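Local coordinates for protein diacylglycerol O-acyltransferase (Marinobacter hydrocarbonoclasticus, PDB 6CHJ) that is a wax ester synthase that probably also transfers an acyl group from acyl-CoA to a diacylglycerol, giving a triacylglycerol and free CoA, at residues B[26-31]-B[94-99]; B[206-211]-B[369-374]. One frame throughout, in Å; residues are numbered along the deposited sequence.

Overall arrangement
The two contacts lie on opposite sides of the chain's centre. Their centres are 40 Å apart, and their nearest atoms stay about 22 Å from each other. Interaction 1 packs helix 93-105 on the six-stranded sheet that contains strand 22-30. Next to that strand runs strand 127-135, which leads into the HHxxxDG motif of this acyltransferase family. Interaction 2 is more peripheral: its centre is 24 Å from that of the chain, against 16 Å for interaction 1. It joins helix 200-212 to the loop before strand 376-380, a strand of the second six-stranded sheet. Both contacts are apolar, with no hydrogen bond between their segments.

Interaction 1: residues B[26-31]-B[94-99]; sequences LQLFSF and RELLSF
Arg94 O sits on the helix whose Leu96 and Leu97 pack against Leu26 and Leu28 of the strand. This carbonyl oxygen takes two donors from one residue. Ser98 N gives the helical bond at 3.2 Å, and Ser98 OG a shorter one at 2.7 Å. They come from opposite faces of the carbonyl plane, with OG tilted 29° from it. The serine hydroxyl is thus folded back on its own helix and takes no part in the packing.

The contact itself is made by leucine methyls. Leu26 and Leu96 reach toward each other tip to tip. Both have CG anti to the backbone N, and their ends meet as two methyl pairs. Leu26 CD1 is 4.2 Å from Leu96 CD1, and Leu26 CD2 is 4.2 Å from Leu96 CD2. Leu26 CD2 also touches Leu97 CD2 at 4.2 Å. Leu97 crosses Leu26 at about a right angle; its CB is not aimed at the strand, and its CD2 branch makes the approach. Two residues further along the same strand face, Leu28 CD1 meets Leu96 CD2 at 4.2 Å. Leu96 therefore bridges Leu26 and Leu28. The distances are ordinary van der Waals ones, and three of the four leucines are buried.

Strand and helix segments run roughly antiparallel, at 149°, with their axes 11.1 Å apart. Leu96 also touches Ala129 of strand 127-135 and Ile120 of strand 115-121, so the helix spans several strands. Gln27 NE2 of the same strand as Leu26 bonds to Ala148 O in helix 141-150. Helix 93-105 connects the adjacent parallel strands 82-86 and 115-121 as a beta-alpha-beta crossover, and here it packs across the sheet as far as strand 22-30.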
ATOM      1  N   LEU B  26     -14.841   6.191  -4.777  1.00 43.57           N
ATOM      2  CA  LEU B  26     -15.073   5.071  -5.675  1.00 45.34           C
ATOM      3  C   LEU B  26     -16.212   5.421  -6.625  1.00 52.65           C
ATOM      4  O   LEU B  26     -17.377   5.490  -6.209  1.00 52.82           O
ATOM      5  CB  LEU B  26     -15.396   3.802  -4.895  1.00 45.69           C
ATOM      6  CG  LEU B  26     -15.786   2.671  -5.841  1.00 47.27           C
ATOM      7  CD1 LEU B  26     -14.616   2.298  -6.797  1.00 41.94           C
ATOM      8  CD2 LEU B  26     -16.267   1.481  -5.039  1.00 43.18           C
ATOM      9  N   GLN B  27     -15.875   5.598  -7.900  1.00 53.52           N
ATOM     10  CA  GLN B  27     -16.828   5.908  -8.959  1.00 50.49           C
ATOM     11  C   GLN B  27     -17.041   4.682  -9.833  1.00 53.88           C
ATOM     12  O   GLN B  27     -16.077   4.071 -10.301  1.00 55.41           O
ATOM     13  CB  GLN B  27     -16.322   7.064  -9.814  1.00 47.89           C
ATOM     14  CG  GLN B  27     -16.445   8.402  -9.130  1.00 48.24           C
ATOM     15  CD  GLN B  27     -15.747   9.460  -9.908  1.00 52.61           C
ATOM     16  OE1 GLN B  27     -14.808   9.160 -10.650  1.00 52.37           O
ATOM     17  NE2 GLN B  27     -16.198  10.704  -9.777  1.00 54.78           N
ATOM     18  N   LEU B  28     -18.294   4.332 -10.058  1.00 55.91           N
ATOM     19  CA  LEU B  28     -18.665   3.186 -10.868  1.00 53.49           C
ATOM     20  C   LEU B  28     -19.355   3.681 -12.131  1.00 57.78           C
ATOM     21  O   LEU B  28     -20.277   4.498 -12.051  1.00 59.82           O
ATOM     22  CB  LEU B  28     -19.581   2.270 -10.069  1.00 57.33           C
ATOM     23  CG  LEU B  28     -20.221   1.101 -10.791  1.00 65.11           C
ATOM     24  CD1 LEU B  28     -19.189  -0.018 -10.986  1.00 60.62           C
ATOM     25  CD2 LEU B  28     -21.421   0.640  -9.973  1.00 57.24           C
ATOM     26  N   PHE B  29     -18.890   3.219 -13.295  1.00 57.39           N
ATOM     27  CA  PHE B  29     -19.452   3.631 -14.572  1.00 54.97           C
ATOM     28  C   PHE B  29     -19.945   2.427 -15.358  1.00 58.36           C
ATOM     29  O   PHE B  29     -19.568   1.282 -15.098  1.00 58.02           O
ATOM     30  CB  PHE B  29     -18.457   4.365 -15.464  1.00 53.16           C
ATOM     31  CG  PHE B  29     -17.813   5.554 -14.838  1.00 53.11           C
ATOM     32  CD1 PHE B  29     -18.343   6.819 -15.022  1.00 53.84           C
ATOM     33  CD2 PHE B  29     -16.628   5.422 -14.138  1.00 50.29           C
ATOM     34  CE1 PHE B  29     -17.722   7.949 -14.475  1.00 51.01           C
ATOM     35  CE2 PHE B  29     -16.011   6.530 -13.589  1.00 53.89           C
ATOM     36  CZ  PHE B  29     -16.566   7.802 -13.755  1.00 55.10           C
ATOM     37  N   SER B  30     -20.793   2.707 -16.338  1.00 60.72           N
ATOM     38  CA  SER B  30     -21.155   1.718 -17.338  1.00 61.86           C
ATOM     39  C   SER B  30     -20.373   1.995 -18.616  1.00 58.37           C
ATOM     40  O   SER B  30     -19.943   3.132 -18.863  1.00 56.88           O
ATOM     41  CB  SER B  30     -22.660   1.735 -17.605  1.00 65.45           C
ATOM     42  OG  SER B  30     -23.334   0.964 -16.630  1.00 66.00           O
ATOM     43  N   PHE B  31     -20.147   0.941 -19.400  1.00 53.57           N
ATOM     44  CA  PHE B  31     -19.587   1.134 -20.733  1.00 65.58           C
ATOM     45  C   PHE B  31     -20.446   2.141 -21.495  1.00 63.69           C
ATOM     46  O   PHE B  31     -21.682   2.026 -21.480  1.00 71.54           O
ATOM     47  CB  PHE B  31     -19.547  -0.174 -21.528  1.00 66.05           C
ATOM     48  CG  PHE B  31     -18.381  -1.075 -21.212  1.00 68.73           C
ATOM     49  CD1 PHE B  31     -17.679  -0.957 -20.013  1.00 64.16           C
ATOM     50  CD2 PHE B  31     -18.005  -2.077 -22.115  1.00 62.49           C
ATOM     51  CE1 PHE B  31     -16.626  -1.816 -19.718  1.00 63.58           C
ATOM     52  CE2 PHE B  31     -16.949  -2.936 -21.826  1.00 64.00           C
ATOM     53  CZ  PHE B  31     -16.257  -2.799 -20.626  1.00 66.46           C
ATOM     54  N   ARG B  94     -18.583  -7.690  -4.730  1.00 41.68           N
ATOM     55  CA  ARG B  94     -17.754  -8.137  -3.617  1.00 48.52           C
ATOM     56  C   ARG B  94     -16.259  -7.979  -3.936  1.00 55.18           C
ATOM     57  O   ARG B  94     -15.484  -7.524  -3.087  1.00 50.70           O
ATOM     58  CB  ARG B  94     -18.081  -9.585  -3.255  1.00 56.05           C
ATOM     59  CG  ARG B  94     -17.130 -10.171  -2.219  1.00 61.35           C
ATOM     60  CD  ARG B  94     -17.825 -11.104  -1.240  1.00 71.38           C
ATOM     61  NE  ARG B  94     -18.904 -11.867  -1.870  1.00 82.73           N
ATOM     62  CZ  ARG B  94     -19.304 -13.073  -1.470  1.00 86.66           C
ATOM     63  NH1 ARG B  94     -18.701 -13.667  -0.440  1.00 80.27           N
ATOM     64  NH2 ARG B  94     -20.303 -13.687  -2.106  1.00 83.07           N
ATOM     65  N   GLU B  95     -15.840  -8.290  -5.172  1.00 48.89           N
ATOM     66  CA  GLU B  95     -14.424  -8.125  -5.515  1.00 45.19           C
ATOM     67  C   GLU B  95     -14.030  -6.645  -5.621  1.00 46.96           C
ATOM     68  O   GLU B  95     -12.947  -6.251  -5.165  1.00 51.66           O
ATOM     69  CB  GLU B  95     -14.090  -8.880  -6.809  1.00 45.32           C
ATOM     70  CG  GLU B  95     -14.005 -10.405  -6.639  1.00 48.57           C
ATOM     71  CD  GLU B  95     -15.363 -11.052  -6.349  1.00 61.53           C
ATOM     72  OE1 GLU B  95     -15.496 -11.816  -5.361  1.00 58.99           O
ATOM     73  OE2 GLU B  95     -16.311 -10.783  -7.121  1.00 65.72           O
ATOM     74  N   LEU B  96     -14.882  -5.807  -6.218  1.00 42.57           N
ATOM     75  CA  LEU B  96     -14.565  -4.384  -6.321  1.00 45.34           C
ATOM     76  C   LEU B  96     -14.329  -3.762  -4.952  1.00 47.65           C
ATOM     77  O   LEU B  96     -13.497  -2.859  -4.818  1.00 47.10           O
ATOM     78  CB  LEU B  96     -15.688  -3.632  -7.007  1.00 44.58           C
ATOM     79  CG  LEU B  96     -15.540  -2.118  -7.160  1.00 44.83           C
ATOM     80  CD1 LEU B  96     -14.286  -1.722  -7.949  1.00 50.57           C
ATOM     81  CD2 LEU B  96     -16.787  -1.541  -7.844  1.00 46.47           C
ATOM     82  N   LEU B  97     -15.059  -4.219  -3.928  1.00 47.03           N
ATOM     83  CA  LEU B  97     -14.921  -3.598  -2.624  1.00 50.43           C
ATOM     84  C   LEU B  97     -13.678  -4.100  -1.918  1.00 51.39           C
ATOM     85  O   LEU B  97     -13.054  -3.328  -1.182  1.00 45.67           O
ATOM     86  CB  LEU B  97     -16.164  -3.845  -1.771  1.00 45.28           C
ATOM     87  CG  LEU B  97     -17.463  -3.249  -2.339  1.00 47.11           C
ATOM     88  CD1 LEU B  97     -18.637  -3.515  -1.411  1.00 50.46           C
ATOM     89  CD2 LEU B  97     -17.354  -1.761  -2.651  1.00 46.12           C
ATOM     90  N   SER B  98     -13.307  -5.371  -2.155  1.00 50.36           N
ATOM     91  CA  SER B  98     -12.047  -5.897  -1.637  1.00 47.52           C
ATOM     92  C   SER B  98     -10.874  -5.143  -2.215  1.00 45.67           C
ATOM     93  O   SER B  98      -9.897  -4.871  -1.505  1.00 49.42           O
ATOM     94  CB  SER B  98     -11.900  -7.380  -1.954  1.00 44.48           C
ATOM     95  OG  SER B  98     -13.138  -8.041  -1.783  1.00 57.70           O
ATOM     96  N   PHE B  99     -10.951  -4.798  -3.501  1.00 44.05           N
ATOM     97  CA  PHE B  99      -9.865  -4.052  -4.119  1.00 50.13           C
ATOM     98  C   PHE B  99      -9.691  -2.704  -3.431  1.00 50.29           C
ATOM     99  O   PHE B  99      -8.564  -2.283  -3.147  1.00 49.38           O
ATOM    100  CB  PHE B  99     -10.098  -3.865  -5.628  1.00 42.28           C
ATOM    101  CG  PHE B  99      -9.093  -2.942  -6.278  1.00 48.26           C
ATOM    102  CD1 PHE B  99      -7.928  -3.448  -6.845  1.00 53.33           C
ATOM    103  CD2 PHE B  99      -9.271  -1.551  -6.248  1.00 48.73           C
ATOM    104  CE1 PHE B  99      -6.972  -2.586  -7.402  1.00 50.44           C
ATOM    105  CE2 PHE B  99      -8.315  -0.687  -6.791  1.00 54.83           C
ATOM    106  CZ  PHE B  99      -7.162  -1.210  -7.377  1.00 49.34           C
TER

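Interaction 2: residues B[206-211]-B[369-374]; sequences ELLKTI and PKWQTF
Trp371 meets helix 200-212 with one corner of its indole, the CZ3 carbon of the six-membered ring. Ile211 CD1 lies 4.1 Å from Trp371 CZ3. It comes in obliquely to the ring. Leu208 CD2 reaches the same carbon, Trp371 CZ3, at 4.3 Å, but from the edge and near the ring plane. The two aliphatic ends are three residues apart on the helix, so both can touch a single ring atom. The contact is small, burying 109 Å² in all, and wholly apolar.

Side-chain length closes a wide gap: Ile211 CA and Trp371 CA are 11.5 Å apart. Trp371 has CG anti to its carbonyl carbon (chi1 -72°), and the far, six-membered end of the indole points to the helix. Ile211 is buried and sends out its longer CG1-CD1 branch. The CB of Leu208 does not point at the loop; its CD2 branch turns in to make the touch.

Local hydrogen bonds shape each segment. Ile211 N binds Leu207 O at 2.8 Å. One residue earlier, Glu206 O accepts from both Thr210 N and Thr210 OG1, the latter at 2.8 Å. On the other segment, Gln372 N binds Pro369 O at 3.1 Å, closing a 3-10 turn round Trp371. Just after it, Gln372 NE2 donates to Phe374 O at 2.7 Å, with an N-H...O angle of 156° and the oxygen near the amide plane. This bond ties the loop back on itself.

Helix 345-365 lies beside both partners: its Pro358 touches Trp371, and its Leu364 touches Leu207. Phe374 makes an edge-to-face contact with Phe292 of strand 290-294. The loop then enters strand 376-380, so the tryptophan links helix 200-212 to the approach to the second sheet.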
ATOM      1  N   GLU B 206      -0.690  20.849  26.149  1.00 74.13           N
ATOM      2  CA  GLU B 206      -1.399  22.063  25.750  1.00 73.94           C
ATOM      3  C   GLU B 206      -2.909  21.847  25.674  1.00 81.96           C
ATOM      4  O   GLU B 206      -3.680  22.807  25.822  1.00 83.57           O
ATOM      5  CB  GLU B 206      -0.875  22.567  24.406  1.00 81.91           C
ATOM      6  CG  GLU B 206      -1.142  24.048  24.170  1.00 92.77           C
ATOM      7  CD  GLU B 206      -0.810  24.896  25.388  1.00 91.29           C
ATOM      8  OE1 GLU B 206       0.390  25.135  25.660  1.00 86.14           O
ATOM      9  OE2 GLU B 206      -1.763  25.311  26.085  1.00 95.48           O
ATOM     10  N   LEU B 207      -3.353  20.607  25.456  1.00 77.17           N
ATOM     11  CA  LEU B 207      -4.785  20.345  25.463  1.00 73.19           C
ATOM     12  C   LEU B 207      -5.336  20.339  26.886  1.00 73.61           C
ATOM     13  O   LEU B 207      -6.410  20.896  27.135  1.00 76.85           O
ATOM     14  CB  LEU B 207      -5.083  19.025  24.743  1.00 69.10           C
ATOM     15  CG  LEU B 207      -5.368  19.143  23.241  1.00 65.98           C
ATOM     16  CD1 LEU B 207      -5.299  17.770  22.549  1.00 64.01           C
ATOM     17  CD2 LEU B 207      -6.713  19.836  22.985  1.00 65.73           C
ATOM     18  N   LEU B 208      -4.612  19.735  27.838  1.00 72.27           N
ATOM     19  CA  LEU B 208      -5.033  19.808  29.239  1.00 74.78           C
ATOM     20  C   LEU B 208      -5.123  21.257  29.710  1.00 77.15           C
ATOM     21  O   LEU B 208      -6.132  21.664  30.299  1.00 78.41           O
ATOM     22  CB  LEU B 208      -4.080  19.006  30.132  1.00 65.79           C
ATOM     23  CG  LEU B 208      -4.132  17.476  30.007  1.00 67.55           C
ATOM     24  CD1 LEU B 208      -2.907  16.836  30.651  1.00 72.71           C
ATOM     25  CD2 LEU B 208      -5.425  16.873  30.574  1.00 67.03           C
ATOM     26  N   LYS B 209      -4.086  22.059  29.437  1.00 79.12           N
ATOM     27  CA  LYS B 209      -4.107  23.465  29.840  1.00 81.80           C
ATOM     28  C   LYS B 209      -5.309  24.185  29.240  1.00 84.01           C
ATOM     29  O   LYS B 209      -6.037  24.899  29.941  1.00 89.71           O
ATOM     30  CB  LYS B 209      -2.804  24.162  29.432  1.00 84.37           C
ATOM     31  CG  LYS B 209      -2.819  25.676  29.693  1.00 93.44           C
ATOM     32  CD  LYS B 209      -1.623  26.414  29.086  1.00 92.08           C
ATOM     33  CE  LYS B 209      -1.868  27.926  29.055  1.00 88.98           C
ATOM     34  NZ  LYS B 209      -0.711  28.694  28.510  1.00 89.69           N
ATOM     35  N   THR B 210      -5.535  24.004  27.939  1.00 82.09           N
ATOM     36  CA  THR B 210      -6.716  24.588  27.314  1.00 84.46           C
ATOM     37  C   THR B 210      -7.984  24.093  27.991  1.00 84.65           C
ATOM     38  O   THR B 210      -8.907  24.875  28.245  1.00 91.11           O
ATOM     39  CB  THR B 210      -6.744  24.259  25.817  1.00 85.75           C
ATOM     40  OG1 THR B 210      -5.578  24.796  25.172  1.00 80.45           O
ATOM     41  CG2 THR B 210      -8.009  24.816  25.161  1.00 76.41           C
ATOM     42  N   ILE B 211      -8.045  22.795  28.308  1.00 81.48           N
ATOM     43  CA  ILE B 211      -9.272  22.242  28.883  1.00 85.45           C
ATOM     44  C   ILE B 211      -9.479  22.763  30.301  1.00 86.83           C
ATOM     45  O   ILE B 211     -10.605  23.090  30.700  1.00 86.98           O
ATOM     46  CB  ILE B 211      -9.249  20.700  28.847  1.00 72.89           C
ATOM     47  CG1 ILE B 211      -9.394  20.173  27.420  1.00 69.39           C
ATOM     48  CG2 ILE B 211     -10.348  20.119  29.736  1.00 68.23           C
ATOM     49  CD1 ILE B 211      -8.872  18.768  27.272  1.00 62.07           C
ATOM     50  N   PRO B 369     -10.904   7.735  28.572  1.00 51.17           N
ATOM     51  CA  PRO B 369     -12.085   7.083  27.974  1.00 49.29           C
ATOM     52  C   PRO B 369     -13.407   7.786  28.242  1.00 54.58           C
ATOM     53  O   PRO B 369     -14.305   7.789  27.382  1.00 49.98           O
ATOM     54  CB  PRO B 369     -12.065   5.685  28.616  1.00 55.01           C
ATOM     55  CG  PRO B 369     -11.193   5.808  29.828  1.00 59.66           C
ATOM     56  CD  PRO B 369     -10.149   6.808  29.437  1.00 57.58           C
ATOM     57  N   LYS B 370     -13.557   8.369  29.428  1.00 54.91           N
ATOM     58  CA  LYS B 370     -14.766   9.111  29.739  1.00 55.68           C
ATOM     59  C   LYS B 370     -14.958  10.318  28.823  1.00 52.75           C
ATOM     60  O   LYS B 370     -16.069  10.854  28.755  1.00 54.84           O
ATOM     61  CB  LYS B 370     -14.735   9.568  31.197  1.00 53.30           C
ATOM     62  CG  LYS B 370     -15.221   8.533  32.212  1.00 64.38           C
ATOM     63  CD  LYS B 370     -14.978   9.034  33.660  1.00 71.77           C
ATOM     64  CE  LYS B 370     -16.233   8.931  34.524  1.00 75.37           C
ATOM     65  NZ  LYS B 370     -16.297   9.954  35.629  1.00 77.88           N
ATOM     66  N   TRP B 371     -13.914  10.766  28.128  1.00 52.34           N
ATOM     67  CA  TRP B 371     -14.007  11.924  27.243  1.00 58.12           C
ATOM     68  C   TRP B 371     -14.268  11.538  25.782  1.00 57.12           C
ATOM     69  O   TRP B 371     -14.224  12.415  24.915  1.00 58.93           O
ATOM     70  CB  TRP B 371     -12.729  12.797  27.339  1.00 52.53           C
ATOM     71  CG  TRP B 371     -12.594  13.585  28.652  1.00 55.81           C
ATOM     72  CD1 TRP B 371     -13.562  13.753  29.609  1.00 50.34           C
ATOM     73  CD2 TRP B 371     -11.426  14.285  29.144  1.00 56.43           C
ATOM     74  NE1 TRP B 371     -13.072  14.494  30.652  1.00 54.89           N
ATOM     75  CE2 TRP B 371     -11.769  14.835  30.400  1.00 58.81           C
ATOM     76  CE3 TRP B 371     -10.134  14.495  28.650  1.00 59.34           C
ATOM     77  CZ2 TRP B 371     -10.866  15.587  31.166  1.00 47.15           C
ATOM     78  CZ3 TRP B 371      -9.235  15.247  29.420  1.00 59.53           C
ATOM     79  CH2 TRP B 371      -9.613  15.782  30.659  1.00 59.45           C
ATOM     80  N   GLN B 372     -14.541  10.254  25.495  1.00 53.56           N
ATOM     81  CA  GLN B 372     -14.701   9.805  24.110  1.00 54.40           C
ATOM     82  C   GLN B 372     -15.671  10.695  23.328  1.00 50.62           C
ATOM     83  O   GLN B 372     -15.397  11.048  22.177  1.00 49.18           O
ATOM     84  CB  GLN B 372     -15.157   8.340  24.081  1.00 53.16           C
ATOM     85  CG  GLN B 372     -15.560   7.814  22.693  1.00 49.84           C
ATOM     86  CD  GLN B 372     -14.370   7.479  21.812  1.00 47.78           C
ATOM     87  OE1 GLN B 372     -13.427   6.816  22.251  1.00 48.03           O
ATOM     88  NE2 GLN B 372     -14.401   7.952  20.565  1.00 45.29           N
ATOM     89  N   THR B 373     -16.813  11.054  23.939  1.00 52.51           N
ATOM     90  CA  THR B 373     -17.750  12.072  23.452  1.00 48.71           C
ATOM     91  C   THR B 373     -18.541  11.650  22.210  1.00 47.80           C
ATOM     92  O   THR B 373     -19.686  12.075  22.016  1.00 50.14           O
ATOM     93  CB  THR B 373     -17.004  13.388  23.170  1.00 51.12           C
ATOM     94  OG1 THR B 373     -16.155  13.709  24.279  1.00 51.68           O
ATOM     95  CG2 THR B 373     -17.974  14.532  22.928  1.00 49.91           C
ATOM     96  N   PHE B 374     -17.948  10.855  21.329  1.00 49.79           N
ATOM     97  CA  PHE B 374     -18.741  10.309  20.246  1.00 51.32           C
ATOM     98  C   PHE B 374     -18.125   8.994  19.815  1.00 51.35           C
ATOM     99  O   PHE B 374     -16.913   8.794  19.907  1.00 50.74           O
ATOM    100  CB  PHE B 374     -18.891  11.284  19.060  1.00 52.92           C
ATOM    101  CG  PHE B 374     -17.589  11.769  18.478  1.00 49.76           C
ATOM    102  CD1 PHE B 374     -16.980  11.074  17.442  1.00 47.44           C
ATOM    103  CD2 PHE B 374     -17.001  12.952  18.933  1.00 51.55           C
ATOM    104  CE1 PHE B 374     -15.781  11.527  16.885  1.00 51.94           C
ATOM    105  CE2 PHE B 374     -15.808  13.419  18.381  1.00 55.30           C
ATOM    106  CZ  PHE B 374     -15.193  12.704  17.351  1.00 50.11           C
TER